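Long-range contacts in flagellar protein FlgA (Thermotoga maritima, PDB 3FRN), which is probably a periplasmic chaperone for assembly of the P-ring of the flagellar basal body: residues N33-L38 and A94-T99; G40-V45 and N64-V69. All coordinates share one frame; numbering follows the deposited sequence. Where two conformers were deposited one is given.

How the contacts relate
Followed from the N terminus, the chain forms strand 35-37 after strands 10-13 and 16-18, pairing antiparallel with 16-18, and then strand 42-45. After helix 47-53 it returns as strand 65-69 and pairs antiparallel with 42-45: this is contact 2, a short closure with 18 residues between its segments. Helix 74-87 follows, and strand 93-101 then runs back past residues 33-38, closing the longer loop of contact 1, within which contact 2 lies entirely. Their centres are about 8 Å apart. The Tyr43 hydroxyl of contact 2 probably hydrogen-bonds Ile36 O and Leu38 N, while its ring packs on Val96; contact 1 and this packing bring the N-terminal domain-like and HotDog domain-like regions together.

Contact 1 of 2, residues N33-L38 and A94-T99; sequences NLMILL and AFVVKT
Val96 is where strand 93-101 first meets Met35: its CG2 stands 4.5 Å from Met35 SD, a loose apolar contact, while its carbonyl O lies 3.9 Å from Met35 CE. The Met35 chain, bent at both chi2 and chi3, carries its methyl group to this carbonyl. Val97 and Lys98, next along the strand, both face Asn136 of strand 132-148 and form a classic beta bulge; toward 33-38 they offer mainly backbone, with Val97 O near Met35 CE and Lys98 N near Met35 SD. The axes of strands 35-37 and 94-99 make an angle of 111°, so this is a steep crossing between the N-terminal domain-like and HotDog domain-like regions, and strand 35-37 takes its backbone partners from strand 16-18 instead. Thr99 supplies the direct polar link. Its chi1 of 66° sets OG1 between the backbone N and the carbonyl carbon, where it accepts the Ile36 N-H at 2.9 Å from N, with an N-H...O angle of 157°. On the same residue CG2 lies 3.8 Å from Ile36 O, and OG1 also reaches Ile36 CG1 at 3.6 Å, with the two side chains crossing obliquely. An alanine here would probably leave the Ile36 amide without this acceptor and open a gap beside Ile36 CG1 and its backbone O, where OG1 and CG2 had lain. The Thr99 backbone adds two water-mediated links: one water donates to both Thr99 O and Asn33 OD1, the second accepts from Thr99 N and donates to Leu34 O at 2.7 Å. Asn33 is turned back on its own segment by a weak bond from ND2 to Met35 O, leaving OD1 directed to the first water.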
loop_
_atom_site.group_PDB
_atom_site.type_symbol
_atom_site.label_atom_id
_atom_site.label_comp_id
_atom_site.label_asym_id
_atom_site.label_seq_id
_atom_site.Cartn_x
_atom_site.Cartn_y
_atom_site.Cartn_z
ATOM N N ASN A 33 -20.934 -25.212 -6.202
ATOM C CA ASN A 33 -19.667 -24.605 -6.603
ATOM C C ASN A 33 -19.400 -23.332 -5.808
ATOM O O ASN A 33 -20.186 -22.386 -5.842
ATOM C CB ASN A 33 -19.678 -24.345 -8.122
ATOM C CG ASN A 33 -18.582 -23.374 -8.585
ATOM O OD1 ASN A 33 -18.848 -22.471 -9.379
ATOM N ND2 ASN A 33 -17.355 -23.567 -8.109
ATOM N N LEU A 34 -18.292 -23.332 -5.074
ATOM C CA LEU A 34 -17.912 -22.188 -4.262
ATOM C C LEU A 34 -16.974 -21.274 -5.046
ATOM O O LEU A 34 -17.213 -20.072 -5.150
ATOM C CB LEU A 34 -17.252 -22.658 -2.962
ATOM C CG LEU A 34 -16.964 -21.682 -1.817
ATOM C CD1 LEU A 34 -18.242 -21.077 -1.276
ATOM C CD2 LEU A 34 -16.233 -22.411 -0.715
ATOM N N MET A 35 -15.907 -21.857 -5.589
ATOM C CA MET A 35 -14.925 -21.125 -6.388
ATOM C C MET A 35 -14.479 -21.982 -7.569
ATOM O O MET A 35 -14.527 -23.211 -7.501
ATOM C CB MET A 35 -13.681 -20.772 -5.552
ATOM C CG MET A 35 -13.912 -19.881 -4.324
ATOM S SD MET A 35 -13.443 -18.146 -4.499
ATOM C CE MET A 35 -12.537 -17.959 -2.983
ATOM N N ILE A 36 -14.068 -21.318 -8.649
ATOM C CA ILE A 36 -13.421 -21.969 -9.788
ATOM C C ILE A 36 -11.922 -21.854 -9.571
ATOM O O ILE A 36 -11.381 -20.762 -9.612
ATOM C CB ILE A 36 -13.791 -21.276 -11.137
ATOM C CG1 ILE A 36 -15.310 -21.210 -11.322
ATOM C CG2 ILE A 36 -13.131 -21.983 -12.325
ATOM C CD1 ILE A 36 -16.000 -22.558 -11.274
ATOM N N LEU A 37 -11.256 -22.979 -9.341
ATOM C CA LEU A 37 -9.848 -22.971 -8.984
ATOM C C LEU A 37 -8.948 -23.079 -10.224
ATOM O O LEU A 37 -8.986 -24.081 -10.931
ATOM C CB LEU A 37 -9.585 -24.137 -8.031
ATOM C CG LEU A 37 -9.580 -23.988 -6.507
ATOM C CD1 LEU A 37 -10.524 -22.950 -5.972
ATOM C CD2 LEU A 37 -9.859 -25.346 -5.887
ATOM N N LEU A 38 -8.154 -22.041 -10.503
ATOM C CA LEU A 38 -7.322 -22.019 -11.720
ATOM C C LEU A 38 -5.849 -22.134 -11.378
ATOM O O LEU A 38 -5.414 -21.668 -10.319
ATOM C CB LEU A 38 -7.607 -20.748 -12.554
ATOM C CG LEU A 38 -8.998 -20.560 -13.160
ATOM C CD1 LEU A 38 -9.137 -19.168 -13.745
ATOM C CD2 LEU A 38 -9.308 -21.600 -14.257
ATOM N N ALA A 94 -2.018 -10.514 -5.212
ATOM C CA ALA A 94 -3.451 -10.566 -5.530
ATOM C C ALA A 94 -4.078 -11.909 -5.123
ATOM O O ALA A 94 -3.465 -12.972 -5.257
ATOM C CB ALA A 94 -3.707 -10.262 -7.010
ATOM N N PHE A 95 -5.296 -11.832 -4.603
ATOM C CA PHE A 95 -6.024 -12.977 -4.086
ATOM C C PHE A 95 -7.388 -12.963 -4.741
ATOM O O PHE A 95 -8.072 -11.935 -4.714
ATOM C CB PHE A 95 -6.225 -12.852 -2.562
ATOM C CG PHE A 95 -4.961 -12.954 -1.775
ATOM C CD1 PHE A 95 -4.424 -14.195 -1.464
ATOM C CD2 PHE A 95 -4.300 -11.809 -1.345
ATOM C CE1 PHE A 95 -3.240 -14.292 -0.742
ATOM C CE2 PHE A 95 -3.116 -11.900 -0.632
ATOM C CZ PHE A 95 -2.583 -13.147 -0.330
ATOM N N VAL A 96 -7.804 -14.084 -5.319
ATOM C CA VAL A 96 -9.166 -14.113 -5.836
ATOM C C VAL A 96 -10.161 -14.348 -4.695
ATOM O O VAL A 96 -9.955 -15.236 -3.853
ATOM C CB VAL A 96 -9.336 -15.021 -7.109
ATOM C CG1 VAL A 96 -8.053 -15.846 -7.453
ATOM C CG2 VAL A 96 -10.552 -15.878 -7.016
ATOM N N VAL A 97 -11.210 -13.525 -4.642
ATOM C CA VAL A 97 -12.158 -13.568 -3.523
ATOM C C VAL A 97 -13.577 -13.924 -3.969
ATOM O O VAL A 97 -14.450 -14.184 -3.140
ATOM C CB VAL A 97 -12.189 -12.237 -2.701
ATOM C CG1 VAL A 97 -10.946 -12.093 -1.799
ATOM C CG2 VAL A 97 -12.393 -11.022 -3.604
ATOM N N LYS A 98 -13.793 -13.916 -5.280
ATOM C CA LYS A 98 -15.039 -14.340 -5.889
ATOM C C LYS A 98 -14.672 -14.813 -7.295
ATOM O O LYS A 98 -13.809 -14.225 -7.933
ATOM C CB LYS A 98 -16.013 -13.158 -5.956
ATOM C CG LYS A 98 -17.398 -13.412 -5.351
ATOM C CD LYS A 98 -18.335 -12.204 -5.484
ATOM C CE LYS A 98 -18.036 -11.067 -4.489
ATOM N NZ LYS A 98 -16.943 -10.130 -4.917
ATOM N N THR A 99 -15.291 -15.895 -7.764
ATOM C CA THR A 99 -15.244 -16.243 -9.190
ATOM C C THR A 99 -16.645 -16.410 -9.776
ATOM O O THR A 99 -17.558 -16.823 -9.076
ATOM C CB THR A 99 -14.493 -17.547 -9.437
ATOM O OG1 THR A 99 -15.216 -18.626 -8.847
ATOM C CG2 THR A 99 -13.112 -17.486 -8.830
HETATM O O HOH W 1 -18.569 -19.785 -9.054
HETATM O O HOH W 2 -17.196 -17.591 -6.256
#

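Contact 2 of 2, residues G40-V45 and N64-V69; sequences GLEYLV and NVRITV
The Tyr43 ring has Ile67 O at its edge, near the ring plane, and Val69 CG2 approaching obliquely, 3.7 Å from CE1. Its OH is hydrogen-bonded to backbone Ile36 O and Leu38 N, which fixes the far end of the ring. The Arg66 guanidinium is met at its edge by Glu42: NE donates to OE2 at 2.8 Å with an N-H...O angle of 164°, a salt bridge. OE2 alone bonds, met on its anti side and in the guanidinium plane; with the two planes 86° apart it is not a coplanar two-oxygen pairing. The Glu42 chain, with CG anti to the backbone N (chi1 -153°) and a bend at chi2, brings the carboxylate over its cross-strand neighbours. Thr68 OG1 lies 3.0 Å from the same OE2, but that proton has a second acceptor within reach, and OG1 also bonds a glycerol.

Between the face of Tyr43 and that of Glu42 and Arg66 the strands pair antiparallel. Tyr43 with Ile67 and Val45 with Val65 are hydrogen-bonded pairs, bonded in both directions, as in Tyr43 N to Ile67 O, 2.7 Å. On the Tyr43 face, Val45 CG2 packs on Ile67 CD1 at 3.5 Å; on the other, Leu44 CG meets Asn64 CB at 3.8 Å. Before the strand, Gly40 N donates to Val69 O and Leu41 O accepts from Val69 N. Strand 65-69 is central in its sheet, with strand 10-13 alongside through Arg66 and Thr68 bonds to Leu11, while strands 16-18 and 35-37 cover the Val45 and Ile67 face and strand 93-101 is hydrogen-bonded through the Val96 backbone to those of Glu42 and Leu44.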
loop_
_atom_site.group_PDB
_atom_site.type_symbol
_atom_site.label_atom_id
_atom_site.label_comp_id
_atom_site.label_asym_id
_atom_site.label_seq_id
_atom_site.Cartn_x
_atom_site.Cartn_y
_atom_site.Cartn_z
ATOM N N GLY A 40 -2.095 -22.001 -10.431
ATOM C CA GLY A 40 -1.083 -20.995 -10.109
ATOM C C GLY A 40 -1.581 -19.729 -9.438
ATOM O O GLY A 40 -0.794 -18.815 -9.199
ATOM N N LEU A 41 -2.881 -19.665 -9.141
ATOM C CA LEU A 41 -3.490 -18.500 -8.500
ATOM C C LEU A 41 -3.802 -18.751 -7.024
ATOM O O LEU A 41 -4.047 -19.890 -6.615
ATOM C CB LEU A 41 -4.777 -18.088 -9.218
ATOM C CG LEU A 41 -4.703 -17.651 -10.682
ATOM C CD1 LEU A 41 -6.085 -17.336 -11.229
ATOM C CD2 LEU A 41 -3.804 -16.450 -10.853
ATOM N N GLU A 42 -3.809 -17.671 -6.241
ATOM C CA GLU A 42 -4.075 -17.743 -4.808
ATOM C C GLU A 42 -5.492 -17.297 -4.526
ATOM O O GLU A 42 -5.943 -16.300 -5.071
ATOM C CB GLU A 42 -3.124 -16.826 -4.057
ATOM C CG GLU A 42 -2.845 -17.260 -2.630
ATOM C CD GLU A 42 -1.660 -18.200 -2.509
ATOM O OE1 GLU A 42 -1.040 -18.526 -3.546
ATOM O OE2 GLU A 42 -1.342 -18.607 -1.369
ATOM N N TYR A 43 -6.186 -18.021 -3.658
ATOM C CA TYR A 43 -7.579 -17.726 -3.353
ATOM C C TYR A 43 -7.737 -17.358 -1.888
ATOM O O TYR A 43 -7.018 -17.853 -1.029
ATOM C CB TYR A 43 -8.476 -18.935 -3.680
ATOM C CG TYR A 43 -8.652 -19.167 -5.162
ATOM C CD1 TYR A 43 -7.590 -19.605 -5.951
ATOM C CD2 TYR A 43 -9.867 -18.952 -5.764
ATOM C CE1 TYR A 43 -7.739 -19.789 -7.307
ATOM C CE2 TYR A 43 -10.034 -19.139 -7.134
ATOM C CZ TYR A 43 -8.954 -19.554 -7.891
ATOM O OH TYR A 43 -9.102 -19.753 -9.232
ATOM N N LEU A 44 -8.704 -16.500 -1.600
ATOM C CA LEU A 44 -9.001 -16.163 -0.224
ATOM C C LEU A 44 -10.491 -16.320 -0.042
ATOM O O LEU A 44 -11.255 -15.544 -0.600
ATOM C CB LEU A 44 -8.594 -14.721 0.042
ATOM C CG LEU A 44 -8.036 -14.310 1.396
ATOM C CD1 LEU A 44 -6.687 -14.960 1.673
ATOM C CD2 LEU A 44 -7.916 -12.805 1.413
ATOM N N VAL A 45 -10.911 -17.348 0.692
ATOM C CA VAL A 45 -12.328 -17.541 0.969
ATOM C C VAL A 45 -12.713 -16.675 2.158
ATOM O O VAL A 45 -12.230 -16.887 3.272
ATOM C CB VAL A 45 -12.684 -19.002 1.283
ATOM C CG1 VAL A 45 -14.170 -19.119 1.621
ATOM C CG2 VAL A 45 -12.350 -19.900 0.121
ATOM N N ASN A 64 -10.197 -15.724 7.008
ATOM C CA ASN A 64 -10.252 -16.206 5.642
ATOM C C ASN A 64 -9.522 -17.537 5.526
ATOM O O ASN A 64 -8.646 -17.851 6.338
ATOM C CB ASN A 64 -9.576 -15.205 4.698
ATOM C CG ASN A 64 -9.987 -13.768 4.967
ATOM O OD1 ASN A 64 -9.166 -12.943 5.374
ATOM N ND2 ASN A 64 -11.264 -13.462 4.750
ATOM N N VAL A 65 -9.880 -18.310 4.504
ATOM C CA VAL A 65 -9.132 -19.516 4.153
ATOM C C VAL A 65 -8.266 -19.192 2.946
ATOM O O VAL A 65 -8.773 -18.686 1.947
ATOM C CB VAL A 65 -10.073 -20.697 3.808
ATOM C CG1 VAL A 65 -9.274 -21.960 3.528
ATOM C CG2 VAL A 65 -11.069 -20.938 4.945
ATOM N N ARG A 66 -6.971 -19.486 3.039
ATOM C CA ARG A 66 -6.031 -19.213 1.953
ATOM C C ARG A 66 -5.697 -20.468 1.133
ATOM O O ARG A 66 -5.112 -21.418 1.643
ATOM C CB ARG A 66 -4.758 -18.547 2.498
ATOM C CG ARG A 66 -3.649 -18.364 1.467
ATOM C CD ARG A 66 -2.646 -17.325 1.929
ATOM N NE ARG A 66 -1.688 -16.964 0.883
ATOM C CZ ARG A 66 -0.779 -15.997 1.001
ATOM N NH1 ARG A 66 -0.700 -15.278 2.119
ATOM N NH2 ARG A 66 0.047 -15.743 -0.006
ATOM N N ILE A 67 -6.074 -20.443 -0.144
ATOM C CA ILE A 67 -5.945 -21.588 -1.041
ATOM C C ILE A 67 -4.918 -21.334 -2.145
ATOM O O ILE A 67 -5.025 -20.366 -2.901
ATOM C CB ILE A 67 -7.290 -21.913 -1.718
ATOM C CG1 ILE A 67 -8.428 -21.885 -0.703
ATOM C CG2 ILE A 67 -7.239 -23.257 -2.472
ATOM C CD1 ILE A 67 -9.755 -21.791 -1.367
ATOM N N THR A 68 -3.937 -22.219 -2.231
ATOM C CA THR A 68 -2.940 -22.189 -3.291
ATOM C C THR A 68 -3.310 -23.279 -4.290
ATOM O O THR A 68 -3.477 -24.427 -3.904
ATOM C CB THR A 68 -1.551 -22.476 -2.713
ATOM O OG1 THR A 68 -1.317 -21.607 -1.598
ATOM C CG2 THR A 68 -0.449 -22.293 -3.761
ATOM N N VAL A 69 -3.491 -22.919 -5.560
ATOM C CA VAL A 69 -3.715 -23.925 -6.586
ATOM C C VAL A 69 -2.425 -24.263 -7.340
ATOM O O VAL A 69 -1.799 -23.391 -7.946
ATOM C CB VAL A 69 -4.775 -23.472 -7.592
ATOM C CG1 VAL A 69 -5.129 -24.611 -8.524
ATOM C CG2 VAL A 69 -6.009 -22.995 -6.857
#